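Local coordinates for protein flavohemoglobin (Malassezia yamatoensis, PDB 6O0A) that binds heme and FAD and, as in other flavohemoglobins, probably turns nitric oxide into nitrate using electrons passed from NAD(P)H through the flavin, at residues D185-P193 / T232-L240; T200-Y211 / L259-L270. All coordinates share one frame; numbering follows the deposited sequence.

Contact 1. Residues D185-P193 / T232-L240; sequences DVVDMVFEP and TQRRIAIKL. With FAD (flavin-adenine dinucleotide), chain B.
Strands 186-193 and 234-239 pair antiparallel at one margin of the six-stranded sheet of the FAD-binding domain, with Val-187 facing Ile-238, Met-189 facing Ile-236 and Phe-191 facing Arg-234 as hydrogen-bonded pairs. A salt bridge joins Asp-188 and Arg-235 on the face that also carries Val-190 and Ala-237. With CG anti to the backbone N (chi1 176°), Arg-235 runs extended from CG to NE and presents the side of its guanidinium: NE reaches Asp-188 OD1 at 2.9 Å, on the syn lone pair, while NH2 meets OD2 at 2.8 Å from a position tilted out of the carboxylate plane. Two bonds, one to each oxygen, should limit rotation of the carboxylate, and the same NH2 also bridges to Glu-326. Nearer Thr-232, Gln-233 NE2 makes an almost straight bond of 2.9 Å to the anti lone pair of Glu-192 OE2. The opposite face is mostly apolar, with Met-189 SD against Ile-238 CD1 at 3.7 Å; Arg-234 is its charged exception, its end leading away to Thr-200 O. The backbone carbonyl O of Arg-234 lies at the edge of the Phe-191 ring. Strand 234-239 uses its outer edge for the flavin, accepting FAD N3 on Ala-237 O at 3.0 Å and donating Lys-239 N to FAD O2 at 2.9 Å. On its other side strand 186-193 pairs with strand 171-181, while helix 246-251 packs on Ile-238 through Thr-247 and Phe-250.

Contact 2. Residues T200-Y211 / L259-L270; sequences TPGKAGQYISIY and LDISNPYGDMTL. With FAD (flavin-adenine dinucleotide), chain B.
With its CG between the backbone N and the carbonyl carbon (chi1 58°), Tyr-207 turns its ring so that Tyr-265 O lies over one face and the FAD methyl C7M over the other; a chi1 of 75° likewise turns Ser-262 OG to the backbone of Ser-209. This is an antiparallel pairing inside the FAD-binding beta barrel of the ferredoxin-reductase type, interrupted by a shift of register. Tyr-207 and Tyr-265 exchange two backbone hydrogen bonds, whereas further along Ile-210 faces Ile-261 as a non-hydrogen-bonded pair. Between them Ser-209 N donates to Ser-262 OG at 2.8 Å, so a side-chain oxygen takes the place of a carbonyl; that hydroxyl in turn donates to Asn-263 O. Apolar contacts cover one side: Ile-208 CB rests on Ile-261 CG2 at 3.7 Å, and in one of the two Ile-210 conformers CD1 meets Leu-259 CD1 at 3.8 Å. The ring of Pro-264 lies against Thr-200, its CD 3.8 Å from Thr-200 CB. Helix 96-108 of the heme-binding globin part borders the site, with Lys-105 and Ser-108 against Tyr-207. Gln-206 ties the type II turn from Lys-203 to Gln-206 to the partner segment: its OE1 accepts Lys-203 N, and its NE2 donates to Gly-266 O at 3.3 Å, on a lone pair in the carbonyl plane.

In the fold
Contacts 1 and 2 belong to the same antiparallel sheet, their centres 12 Å apart, and their four segments alternate along the chain. They meet directly: Phe-191 CZ packs at 3.5 Å on Ile-210 CD1 in one of the two modelled Ile-210 conformers, Phe-191 CG lies 3.8 Å from Ile-261 CD1, and Arg-234 NH2 is 2.7 Å from Thr-200 O, a hydrogen bond. FAD spans both. Contact 1 binds the pyrimidine end of the isoalloxazine through backbone atoms, whereas contact 2 meets the dimethylbenzene end, Tyr-207 CD2 lying 3.4 Å from FAD C7M. The Tyr-207 side chain is also about 7 Å from the heme, which places contact 2 on the side of the flavin facing the globin part.

Contact 1. Residues D185-P193 / T232-L240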
loop_
_atom_site.group_PDB
_atom_site.type_symbol
_atom_site.label_atom_id
_atom_site.label_comp_id
_atom_site.label_asym_id
_atom_site.label_seq_id
_atom_site.Cartn_x
_atom_site.Cartn_y
_atom_site.Cartn_z
ATOM N N ASP A 185 -16.883 -13.453 -5.438
ATOM C CA ASP A 185 -15.741 -13.571 -4.540
ATOM C C ASP A 185 -15.426 -12.314 -3.735
ATOM O O ASP A 185 -14.344 -12.251 -3.127
ATOM C CB ASP A 185 -14.482 -14.009 -5.317
ATOM C CG ASP A 185 -14.078 -13.030 -6.402
ATOM O OD1 ASP A 185 -14.749 -11.995 -6.590
ATOM O OD2 ASP A 185 -13.064 -13.302 -7.076
ATOM N N VAL A 186 -16.318 -11.323 -3.676
ATOM C CA VAL A 186 -16.070 -10.104 -2.908
ATOM C C VAL A 186 -17.128 -9.967 -1.824
ATOM O O VAL A 186 -18.330 -10.093 -2.097
ATOM C CB VAL A 186 -16.059 -8.856 -3.812
ATOM C CG1 VAL A 186 -15.933 -7.609 -2.965
ATOM C CG2 VAL A 186 -14.905 -8.952 -4.812
ATOM N N VAL A 187 -16.686 -9.678 -0.598
ATOM C CA VAL A 187 -17.569 -9.470 0.545
ATOM C C VAL A 187 -17.361 -8.048 1.061
ATOM O O VAL A 187 -16.233 -7.652 1.384
ATOM C CB VAL A 187 -17.319 -10.514 1.646
ATOM C CG1 VAL A 187 -18.245 -10.274 2.829
ATOM C CG2 VAL A 187 -17.520 -11.924 1.084
ATOM N N ASP A 188 -18.454 -7.290 1.114
ATOM C CA ASP A 188 -18.495 -5.902 1.569
ATOM C C ASP A 188 -18.839 -5.895 3.058
ATOM O O ASP A 188 -19.915 -6.370 3.453
ATOM C CB ASP A 188 -19.546 -5.170 0.719
ATOM C CG ASP A 188 -19.696 -3.691 1.056
ATOM O OD1 ASP A 188 -18.950 -3.171 1.905
ATOM O OD2 ASP A 188 -20.586 -3.038 0.446
ATOM N N MET A 189 -17.904 -5.414 3.891
ATOM C CA MET A 189 -17.978 -5.584 5.345
ATOM C C MET A 189 -17.984 -4.229 6.038
ATOM O O MET A 189 -17.156 -3.370 5.726
ATOM C CB MET A 189 -16.787 -6.418 5.827
ATOM C CG MET A 189 -16.710 -7.747 5.077
ATOM S SD MET A 189 -15.292 -8.746 5.602
ATOM C CE MET A 189 -15.818 -9.207 7.246
ATOM N N VAL A 190 -18.898 -4.043 6.989
ATOM C CA VAL A 190 -18.980 -2.806 7.767
ATOM C C VAL A 190 -18.709 -3.122 9.232
ATOM O O VAL A 190 -19.378 -3.984 9.814
ATOM C CB VAL A 190 -20.350 -2.126 7.622
ATOM C CG1 VAL A 190 -20.392 -0.842 8.474
ATOM C CG2 VAL A 190 -20.662 -1.820 6.137
ATOM N N PHE A 191 -17.755 -2.396 9.833
ATOM C CA PHE A 191 -17.353 -2.568 11.224
ATOM C C PHE A 191 -17.654 -1.312 12.041
ATOM O O PHE A 191 -17.579 -0.187 11.532
ATOM C CB PHE A 191 -15.846 -2.863 11.342
ATOM C CG PHE A 191 -15.409 -4.171 10.726
ATOM C CD1 PHE A 191 -15.089 -4.251 9.377
ATOM C CD2 PHE A 191 -15.287 -5.305 11.505
ATOM C CE1 PHE A 191 -14.668 -5.452 8.816
ATOM C CE2 PHE A 191 -14.866 -6.507 10.956
ATOM C CZ PHE A 191 -14.567 -6.583 9.608
ATOM N N GLU A 192 -17.958 -1.494 13.322
ATOM C CA GLU A 192 -18.109 -0.380 14.246
ATOM C C GLU A 192 -17.296 -0.646 15.499
ATOM O O GLU A 192 -17.005 -1.802 15.822
ATOM C CB GLU A 192 -19.586 -0.153 14.609
ATOM C CG GLU A 192 -20.360 0.440 13.435
ATOM C CD GLU A 192 -21.838 0.606 13.724
ATOM O OE1 GLU A 192 -22.250 0.347 14.871
ATOM O OE2 GLU A 192 -22.580 0.991 12.797
ATOM N N PRO A 193 -16.886 0.403 16.215
ATOM C CA PRO A 193 -16.053 0.179 17.409
ATOM C C PRO A 193 -16.750 -0.716 18.419
ATOM O O PRO A 193 -17.958 -0.605 18.656
ATOM C CB PRO A 193 -15.837 1.587 17.972
ATOM C CG PRO A 193 -15.970 2.475 16.808
ATOM C CD PRO A 193 -17.009 1.833 15.896
ATOM N N THR A 232 -18.805 6.802 12.084
ATOM C CA THR A 232 -18.705 5.838 13.171
ATOM C C THR A 232 -18.377 4.426 12.689
ATOM O O THR A 232 -18.436 3.481 13.489
ATOM C CB THR A 232 -20.018 5.825 13.950
ATOM O OG1 THR A 232 -21.088 5.613 13.021
ATOM C CG2 THR A 232 -20.228 7.157 14.648
ATOM N N GLN A 233 -18.028 4.261 11.410
ATOM C CA GLN A 233 -17.835 2.952 10.799
ATOM C C GLN A 233 -16.517 2.876 10.039
ATOM O O GLN A 233 -15.986 3.888 9.570
ATOM C CB GLN A 233 -18.991 2.629 9.832
ATOM C CG GLN A 233 -20.328 2.603 10.524
ATOM C CD GLN A 233 -21.483 2.515 9.553
ATOM O OE1 GLN A 233 -21.394 2.975 8.407
ATOM N NE2 GLN A 233 -22.570 1.917 10.001
ATOM N N ARG A 234 -16.000 1.652 9.907
ATOM C CA ARG A 234 -14.958 1.323 8.937
ATOM C C ARG A 234 -15.540 0.292 7.985
ATOM O O ARG A 234 -15.989 -0.774 8.427
ATOM C CB ARG A 234 -13.702 0.761 9.610
ATOM C CG ARG A 234 -13.073 1.705 10.617
ATOM C CD ARG A 234 -12.414 2.904 9.942
ATOM N NE ARG A 234 -11.544 3.581 10.898
ATOM C CZ ARG A 234 -11.338 4.891 10.942
ATOM N NH1 ARG A 234 -11.934 5.698 10.064
ATOM N NH2 ARG A 234 -10.539 5.402 11.866
ATOM N N ARG A 235 -15.536 0.604 6.692
ATOM C CA ARG A 235 -16.100 -0.273 5.677
ATOM C C ARG A 235 -15.020 -0.645 4.672
ATOM O O ARG A 235 -14.260 0.221 4.229
ATOM C CB ARG A 235 -17.279 0.397 4.971
ATOM C CG ARG A 235 -17.850 -0.433 3.836
ATOM C CD ARG A 235 -18.850 0.396 3.034
ATOM N NE ARG A 235 -19.257 -0.315 1.822
ATOM C CZ ARG A 235 -19.658 0.305 0.717
ATOM N NH1 ARG A 235 -19.689 1.627 0.686
ATOM N NH2 ARG A 235 -20.024 -0.395 -0.350
ATOM N N ILE A 236 -14.947 -1.934 4.333
ATOM C CA ILE A 236 -13.967 -2.468 3.395
ATOM C C ILE A 236 -14.639 -3.544 2.547
ATOM O O ILE A 236 -15.616 -4.174 2.967
ATOM C CB ILE A 236 -12.721 -3.054 4.110
ATOM C CG1 ILE A 236 -13.148 -4.205 5.041
ATOM C CG2 ILE A 236 -11.989 -1.956 4.884
ATOM C CD1 ILE A 236 -11.962 -4.888 5.751
ATOM N N ALA A 237 -14.108 -3.758 1.344
ATOM C CA ALA A 237 -14.569 -4.823 0.457
ATOM C C ALA A 237 -13.394 -5.735 0.156
ATOM O O ALA A 237 -12.388 -5.292 -0.413
ATOM C CB ALA A 237 -15.151 -4.250 -0.847
ATOM N N ILE A 238 -13.518 -7.003 0.547
ATOM C CA ILE A 238 -12.421 -7.957 0.497
ATOM C C ILE A 238 -12.682 -8.946 -0.632
ATOM O O ILE A 238 -13.703 -9.642 -0.636
ATOM C CB ILE A 238 -12.267 -8.683 1.841
ATOM C CG1 ILE A 238 -12.030 -7.678 2.976
ATOM C CG2 ILE A 238 -11.130 -9.732 1.765
ATOM C CD1 ILE A 238 -11.861 -8.335 4.379
ATOM N N LYS A 239 -11.741 -9.034 -1.565
ATOM C CA LYS A 239 -11.777 -10.048 -2.606
ATOM C C LYS A 239 -11.031 -11.285 -2.133
ATOM O O LYS A 239 -9.916 -11.178 -1.605
ATOM C CB LYS A 239 -11.141 -9.520 -3.887
ATOM C CG LYS A 239 -11.168 -10.512 -5.029
ATOM C CD LYS A 239 -10.795 -9.832 -6.325
ATOM C CE LYS A 239 -10.984 -10.781 -7.502
ATOM N NZ LYS A 239 -10.986 -10.033 -8.787
ATOM N N LEU A 240 -11.631 -12.455 -2.346
ATOM C CA LEU A 240 -10.989 -13.700 -1.933
ATOM C C LEU A 240 -9.751 -13.960 -2.779
ATOM O O LEU A 240 -9.808 -13.935 -4.013
ATOM C CB LEU A 240 -11.972 -14.872 -2.053
ATOM C CG LEU A 240 -11.408 -16.223 -1.615
ATOM C CD1 LEU A 240 -11.062 -16.146 -0.132
ATOM C CD2 LEU A 240 -12.387 -17.366 -1.905
HETATM P PA FAD B . -1.642 -13.618 1.283
HETATM O O1A FAD B . -1.633 -14.679 2.318
HETATM O O2A FAD B . -1.010 -12.314 1.685
HETATM O O5B FAD B . -0.932 -14.153 -0.043
HETATM C C5B FAD B . -0.636 -13.243 -1.118
HETATM C C4B FAD B . 0.085 -14.055 -2.164
HETATM O O4B FAD B . 1.279 -14.622 -1.577
HETATM C C3B FAD B . -0.684 -15.253 -2.691
HETATM O O3B FAD B . -1.570 -14.903 -3.752
HETATM C C2B FAD B . 0.444 -16.160 -3.192
HETATM O O2B FAD B . 0.877 -15.791 -4.496
HETATM C C1B FAD B . 1.560 -15.877 -2.176
HETATM N N9A FAD B . 1.664 -16.882 -1.123
HETATM C C8A FAD B . 0.792 -17.073 -0.087
HETATM N N7A FAD B . 1.087 -18.096 0.679
HETATM C C5A FAD B . 2.233 -18.618 0.100
HETATM C C6A FAD B . 3.006 -19.754 0.394
HETATM N N6A FAD B . 2.743 -20.588 1.409
HETATM N N1A FAD B . 4.060 -20.024 -0.410
HETATM C C2A FAD B . 4.319 -19.199 -1.429
HETATM N N3A FAD B . 3.655 -18.102 -1.810
HETATM C C4A FAD B . 2.612 -17.871 -1.005
HETATM N N1 FAD B . -7.488 -6.225 -1.125
HETATM C C2 FAD B . -8.843 -6.204 -1.311
HETATM O O2 FAD B . -9.482 -7.233 -1.569
HETATM N N3 FAD B . -9.526 -4.995 -1.207
HETATM C C4 FAD B . -8.960 -3.767 -0.916
HETATM O O4 FAD B . -9.661 -2.760 -0.822
HETATM C C4X FAD B . -7.530 -3.803 -0.719
HETATM N N5 FAD B . -6.917 -2.683 -0.440
HETATM C C5X FAD B . -5.539 -2.722 -0.251
HETATM C C6 FAD B . -4.864 -1.534 0.032
HETATM C C7 FAD B . -3.489 -1.521 0.243
HETATM C C7M FAD B . -2.784 -0.213 0.508
HETATM C C8 FAD B . -2.769 -2.727 0.190
HETATM C C8M FAD B . -1.287 -2.761 0.450
HETATM C C9 FAD B . -3.437 -3.911 -0.104
HETATM C C9A FAD B . -4.809 -3.919 -0.337
HETATM N N10 FAD B . -5.509 -5.107 -0.645
HETATM C C10 FAD B . -6.874 -5.081 -0.845
HETATM C "C1'" FAD B . -4.815 -6.404 -0.668
HETATM C "C2'" FAD B . -4.810 -7.085 0.697
HETATM O "O2'" FAD B . -4.076 -6.287 1.625
HETATM C "C3'" FAD B . -4.215 -8.495 0.641
HETATM O "O3'" FAD B . -2.926 -8.436 0.031
HETATM C "C4'" FAD B . -5.080 -9.490 -0.131
HETATM O "O4'" FAD B . -6.413 -9.431 0.382
HETATM C "C5'" FAD B . -4.543 -10.906 -0.069
HETATM O "O5'" FAD B . -4.495 -11.322 1.315
HETATM P P FAD B . -4.389 -12.886 1.613
HETATM O O1P FAD B . -5.571 -13.687 1.195
HETATM O O2P FAD B . -4.103 -13.019 3.084
HETATM O O3P FAD B . -3.128 -13.377 0.773
HETATM O O HOH W 1 -11.055 -14.909 -6.119
HETATM O O HOH W 2 -22.997 3.696 13.454
#

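Contact 2. Residues T200-Y211 / L259-L270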
loop_
_atom_site.group_PDB
_atom_site.type_symbol
_atom_site.label_atom_id
_atom_site.label_comp_id
_atom_site.label_asym_id
_atom_site.label_seq_id
_atom_site.Cartn_x
_atom_site.Cartn_y
_atom_site.Cartn_z
ATOM N N THR A 200 -9.860 7.989 14.442
ATOM C CA THR A 200 -9.278 9.028 13.600
ATOM C C THR A 200 -10.079 9.123 12.307
ATOM O O THR A 200 -10.361 8.088 11.692
ATOM C CB THR A 200 -7.824 8.689 13.271
ATOM O OG1 THR A 200 -7.083 8.570 14.490
ATOM C CG2 THR A 200 -7.202 9.790 12.432
ATOM N N PRO A 201 -10.467 10.321 11.874
ATOM C CA PRO A 201 -11.159 10.447 10.585
ATOM C C PRO A 201 -10.258 10.017 9.441
ATOM O O PRO A 201 -9.103 10.433 9.346
ATOM C CB PRO A 201 -11.497 11.942 10.507
ATOM C CG PRO A 201 -11.461 12.425 11.914
ATOM C CD PRO A 201 -10.391 11.601 12.590
ATOM N N GLY A 202 -10.794 9.167 8.575
ATOM C CA GLY A 202 -10.051 8.748 7.405
ATOM C C GLY A 202 -10.168 9.749 6.268
ATOM O O GLY A 202 -11.116 10.529 6.183
ATOM N N LYS A 203 -9.156 9.740 5.406
ATOM C CA LYS A 203 -9.150 10.519 4.176
ATOM C C LYS A 203 -9.382 9.583 3.002
ATOM O O LYS A 203 -8.927 8.436 3.011
ATOM C CB LYS A 203 -7.827 11.269 4.003
ATOM C CG LYS A 203 -7.483 12.188 5.186
ATOM C CD LYS A 203 -6.300 13.093 4.885
ATOM C CE LYS A 203 -5.060 12.289 4.538
ATOM N NZ LYS A 203 -3.815 13.118 4.576
ATOM N N ALA A 204 -10.106 10.065 1.988
ATOM C CA ALA A 204 -10.414 9.208 0.853
ATOM C C ALA A 204 -9.137 8.703 0.193
ATOM O O ALA A 204 -8.238 9.488 -0.136
ATOM C CB ALA A 204 -11.283 9.963 -0.159
ATOM N N GLY A 205 -9.073 7.380 -0.001
ATOM C CA GLY A 205 -7.892 6.698 -0.487
ATOM C C GLY A 205 -7.106 5.992 0.600
ATOM O O GLY A 205 -6.267 5.131 0.285
ATOM N N GLN A 206 -7.353 6.314 1.863
ATOM C CA GLN A 206 -6.571 5.658 2.902
ATOM C C GLN A 206 -7.087 4.247 3.164
ATOM O O GLN A 206 -8.189 3.854 2.761
ATOM C CB GLN A 206 -6.577 6.486 4.186
ATOM C CG GLN A 206 -5.807 7.809 4.053
ATOM C CD GLN A 206 -5.617 8.502 5.382
ATOM O OE1 GLN A 206 -6.550 8.614 6.174
ATOM N NE2 GLN A 206 -4.397 8.962 5.639
ATOM N N TYR A 207 -6.252 3.473 3.857
ATOM C CA TYR A 207 -6.520 2.084 4.175
ATOM C C TYR A 207 -6.367 1.871 5.672
ATOM O O TYR A 207 -5.818 2.713 6.387
ATOM C CB TYR A 207 -5.566 1.153 3.421
ATOM C CG TYR A 207 -4.095 1.420 3.710
ATOM C CD1 TYR A 207 -3.463 0.854 4.813
ATOM C CD2 TYR A 207 -3.336 2.228 2.874
ATOM C CE1 TYR A 207 -2.115 1.089 5.055
ATOM C CE2 TYR A 207 -2.006 2.461 3.116
ATOM C CZ TYR A 207 -1.402 1.891 4.211
ATOM O OH TYR A 207 -0.066 2.135 4.433
ATOM N N ILE A 208 -6.855 0.724 6.137
ATOM C CA ILE A 208 -6.606 0.270 7.496
ATOM C C ILE A 208 -5.959 -1.102 7.405
ATOM O O ILE A 208 -6.078 -1.806 6.402
ATOM C CB ILE A 208 -7.893 0.222 8.364
ATOM C CG1 ILE A 208 -9.074 -0.435 7.631
ATOM C CG2 ILE A 208 -8.332 1.644 8.777
ATOM C CD1 ILE A 208 -9.019 -1.943 7.475
ATOM N N SER A 209 -5.271 -1.480 8.468
ATOM C CA SER A 209 -4.876 -2.866 8.672
ATOM C C SER A 209 -5.887 -3.516 9.609
ATOM O O SER A 209 -6.187 -2.967 10.677
ATOM C CB SER A 209 -3.462 -2.974 9.265
ATOM O OG SER A 209 -2.455 -2.585 8.341
ATOM N N ILE A 210 -6.435 -4.650 9.190
ATOM C CA ILE A 210 -7.349 -5.435 10.007
ATOM C C ILE A 210 -6.646 -6.739 10.373
ATOM O O ILE A 210 -5.871 -7.288 9.573
ATOM C CB ILE A 210 -8.691 -5.678 9.281
ATOM C CG1 ILE A 210 -9.682 -6.364 10.222
ATOM C CG2 ILE A 210 -8.495 -6.468 8.001
ATOM C CD1 ILE A 210 -11.115 -6.212 9.788
ATOM N N TYR A 211 -6.916 -7.218 11.591
ATOM C CA TYR A 211 -6.184 -8.314 12.215
ATOM C C TYR A 211 -7.118 -9.480 12.504
ATOM O O TYR A 211 -8.198 -9.288 13.069
ATOM C CB TYR A 211 -5.533 -7.850 13.529
ATOM C CG TYR A 211 -4.438 -6.828 13.341
ATOM C CD1 TYR A 211 -4.734 -5.518 12.955
ATOM C CD2 TYR A 211 -3.110 -7.172 13.530
ATOM C CE1 TYR A 211 -3.724 -4.582 12.767
ATOM C CE2 TYR A 211 -2.096 -6.243 13.364
ATOM C CZ TYR A 211 -2.414 -4.946 12.973
ATOM O OH TYR A 211 -1.405 -4.027 12.786
ATOM N N LEU A 259 -12.835 -8.071 15.681
ATOM C CA LEU A 259 -11.504 -8.031 15.088
ATOM C C LEU A 259 -10.862 -6.697 15.436
ATOM O O LEU A 259 -11.558 -5.696 15.632
ATOM C CB LEU A 259 -11.541 -8.191 13.544
ATOM C CG LEU A 259 -12.071 -9.514 12.975
ATOM C CD1 LEU A 259 -11.927 -9.542 11.468
ATOM C CD2 LEU A 259 -11.318 -10.676 13.595
ATOM N N ASP A 260 -9.536 -6.673 15.490
ATOM C CA ASP A 260 -8.819 -5.425 15.726
ATOM C C ASP A 260 -8.574 -4.702 14.403
ATOM O O ASP A 260 -8.269 -5.332 13.383
ATOM C CB ASP A 260 -7.483 -5.692 16.438
ATOM C CG ASP A 260 -7.639 -5.856 17.959
ATOM O OD1 ASP A 260 -8.589 -5.300 18.548
ATOM O OD2 ASP A 260 -6.792 -6.520 18.577
ATOM N N ILE A 261 -8.710 -3.372 14.419
ATOM C CA ILE A 261 -8.472 -2.544 13.235
ATOM C C ILE A 261 -7.521 -1.417 13.611
ATOM O O ILE A 261 -7.678 -0.781 14.662
ATOM C CB ILE A 261 -9.774 -1.964 12.653
ATOM C CG1 ILE A 261 -10.754 -3.098 12.337
ATOM C CG2 ILE A 261 -9.462 -1.137 11.388
ATOM C CD1 ILE A 261 -12.015 -2.674 11.567
ATOM N N SER A 262 -6.544 -1.163 12.741
ATOM C CA SER A 262 -5.557 -0.121 12.980
ATOM C C SER A 262 -6.169 1.261 12.757
ATOM O O SER A 262 -7.327 1.416 12.351
ATOM C CB SER A 262 -4.361 -0.294 12.049
ATOM O OG SER A 262 -4.713 0.116 10.721
ATOM N N ASN A 263 -5.352 2.274 13.001
ATOM C CA ASN A 263 -5.685 3.619 12.592
ATOM C C ASN A 263 -5.505 3.746 11.080
ATOM O O ASN A 263 -4.791 2.954 10.463
ATOM C CB ASN A 263 -4.815 4.605 13.366
ATOM C CG ASN A 263 -5.228 4.696 14.831
ATOM O OD1 ASN A 263 -6.405 4.491 15.163
ATOM N ND2 ASN A 263 -4.277 4.997 15.707
ATOM N N PRO A 264 -6.181 4.712 10.454
ATOM C CA PRO A 264 -6.132 4.820 8.992
ATOM C C PRO A 264 -4.897 5.580 8.523
ATOM O O PRO A 264 -4.475 6.564 9.139
ATOM C CB PRO A 264 -7.412 5.597 8.666
ATOM C CG PRO A 264 -7.558 6.536 9.846
ATOM C CD PRO A 264 -7.059 5.736 11.055
ATOM N N TYR A 265 -4.324 5.117 7.409
ATOM C CA TYR A 265 -3.093 5.686 6.877
ATOM C C TYR A 265 -3.094 5.559 5.356
ATOM O O TYR A 265 -3.975 4.937 4.760
ATOM C CB TYR A 265 -1.857 5.006 7.501
ATOM C CG TYR A 265 -1.656 5.382 8.954
ATOM C CD1 TYR A 265 -1.243 6.661 9.307
ATOM C CD2 TYR A 265 -1.894 4.463 9.974
ATOM C CE1 TYR A 265 -1.073 7.028 10.632
ATOM C CE2 TYR A 265 -1.719 4.816 11.310
ATOM C CZ TYR A 265 -1.312 6.104 11.630
ATOM O OH TYR A 265 -1.135 6.476 12.941
ATOM N N GLY A 266 -2.084 6.155 4.735
ATOM C CA GLY A 266 -1.883 6.011 3.312
ATOM C C GLY A 266 -1.701 7.380 2.709
ATOM O O GLY A 266 -2.352 8.334 3.142
ATOM N N ASP A 267 -0.797 7.506 1.743
ATOM C CA ASP A 267 -0.502 8.808 1.167
ATOM C C ASP A 267 -1.090 8.962 -0.226
ATOM O O ASP A 267 -0.850 9.981 -0.879
ATOM C CB ASP A 267 1.009 9.070 1.151
ATOM C CG ASP A 267 1.784 8.080 0.287
ATOM O OD1 ASP A 267 1.183 7.145 -0.282
ATOM O OD2 ASP A 267 3.017 8.242 0.180
ATOM N N MET A 268 -1.864 7.984 -0.688
ATOM C CA MET A 268 -2.473 8.034 -2.015
ATOM C C MET A 268 -3.909 8.525 -1.849
ATOM O O MET A 268 -4.877 7.766 -1.933
ATOM C CB MET A 268 -2.394 6.661 -2.675
ATOM C CG MET A 268 -2.843 6.619 -4.112
ATOM S SD MET A 268 -1.883 7.754 -5.102
ATOM C CE MET A 268 -0.218 7.283 -4.627
ATOM N N THR A 269 -4.038 9.820 -1.597
ATOM C CA THR A 269 -5.321 10.427 -1.285
ATOM C C THR A 269 -5.771 11.352 -2.408
ATOM O O THR A 269 -5.029 11.665 -3.346
ATOM C CB THR A 269 -5.250 11.201 0.034
ATOM O OG1 THR A 269 -4.269 12.233 -0.076
ATOM C CG2 THR A 269 -4.857 10.264 1.174
ATOM N N LEU A 270 -7.022 11.799 -2.290
ATOM C CA LEU A 270 -7.575 12.707 -3.288
ATOM C C LEU A 270 -6.739 13.977 -3.396
ATOM O O LEU A 270 -6.536 14.505 -4.496
ATOM C CB LEU A 270 -9.025 13.029 -2.935
ATOM C CG LEU A 270 -9.865 13.726 -3.996
ATOM C CD1 LEU A 270 -9.871 12.913 -5.278
ATOM C CD2 LEU A 270 -11.276 13.943 -3.474
HETATM P PA FAD B . -1.642 -13.618 1.283
HETATM O O1A FAD B . -1.633 -14.679 2.318
HETATM O O2A FAD B . -1.010 -12.314 1.685
HETATM O O5B FAD B . -0.932 -14.153 -0.043
HETATM C C5B FAD B . -0.636 -13.243 -1.118
HETATM C C4B FAD B . 0.085 -14.055 -2.164
HETATM O O4B FAD B . 1.279 -14.622 -1.577
HETATM C C3B FAD B . -0.684 -15.253 -2.691
HETATM O O3B FAD B . -1.570 -14.903 -3.752
HETATM C C2B FAD B . 0.444 -16.160 -3.192
HETATM O O2B FAD B . 0.877 -15.791 -4.496
HETATM C C1B FAD B . 1.560 -15.877 -2.176
HETATM N N9A FAD B . 1.664 -16.882 -1.123
HETATM C C8A FAD B . 0.792 -17.073 -0.087
HETATM N N7A FAD B . 1.087 -18.096 0.679
HETATM C C5A FAD B . 2.233 -18.618 0.100
HETATM C C6A FAD B . 3.006 -19.754 0.394
HETATM N N6A FAD B . 2.743 -20.588 1.409
HETATM N N1A FAD B . 4.060 -20.024 -0.410
HETATM C C2A FAD B . 4.319 -19.199 -1.429
HETATM N N3A FAD B . 3.655 -18.102 -1.810
HETATM C C4A FAD B . 2.612 -17.871 -1.005
HETATM N N1 FAD B . -7.488 -6.225 -1.125
HETATM C C2 FAD B . -8.843 -6.204 -1.311
HETATM O O2 FAD B . -9.482 -7.233 -1.569
HETATM N N3 FAD B . -9.526 -4.995 -1.207
HETATM C C4 FAD B . -8.960 -3.767 -0.916
HETATM O O4 FAD B . -9.661 -2.760 -0.822
HETATM C C4X FAD B . -7.530 -3.803 -0.719
HETATM N N5 FAD B . -6.917 -2.683 -0.440
HETATM C C5X FAD B . -5.539 -2.722 -0.251
HETATM C C6 FAD B . -4.864 -1.534 0.032
HETATM C C7 FAD B . -3.489 -1.521 0.243
HETATM C C7M FAD B . -2.784 -0.213 0.508
HETATM C C8 FAD B . -2.769 -2.727 0.190
HETATM C C8M FAD B . -1.287 -2.761 0.450
HETATM C C9 FAD B . -3.437 -3.911 -0.104
HETATM C C9A FAD B . -4.809 -3.919 -0.337
HETATM N N10 FAD B . -5.509 -5.107 -0.645
HETATM C C10 FAD B . -6.874 -5.081 -0.845
HETATM C "C1'" FAD B . -4.815 -6.404 -0.668
HETATM C "C2'" FAD B . -4.810 -7.085 0.697
HETATM O "O2'" FAD B . -4.076 -6.287 1.625
HETATM C "C3'" FAD B . -4.215 -8.495 0.641
HETATM O "O3'" FAD B . -2.926 -8.436 0.031
HETATM C "C4'" FAD B . -5.080 -9.490 -0.131
HETATM O "O4'" FAD B . -6.413 -9.431 0.382
HETATM C "C5'" FAD B . -4.543 -10.906 -0.069
HETATM O "O5'" FAD B . -4.495 -11.322 1.315
HETATM P P FAD B . -4.389 -12.886 1.613
HETATM O O1P FAD B . -5.571 -13.687 1.195
HETATM O O2P FAD B . -4.103 -13.019 3.084
HETATM O O3P FAD B . -3.128 -13.377 0.773
HETATM O O HOH W 3 -8.923 5.304 14.298
HETATM O O HOH W 4 -8.494 12.308 0.229
HETATM O O HOH W 5 -3.254 5.619 0.493
HETATM O O HOH W 6 -5.580 5.141 -2.527
HETATM O O HOH W 7 -3.693 1.926 8.193
HETATM O O HOH W 8 -8.246 -9.331 15.692
#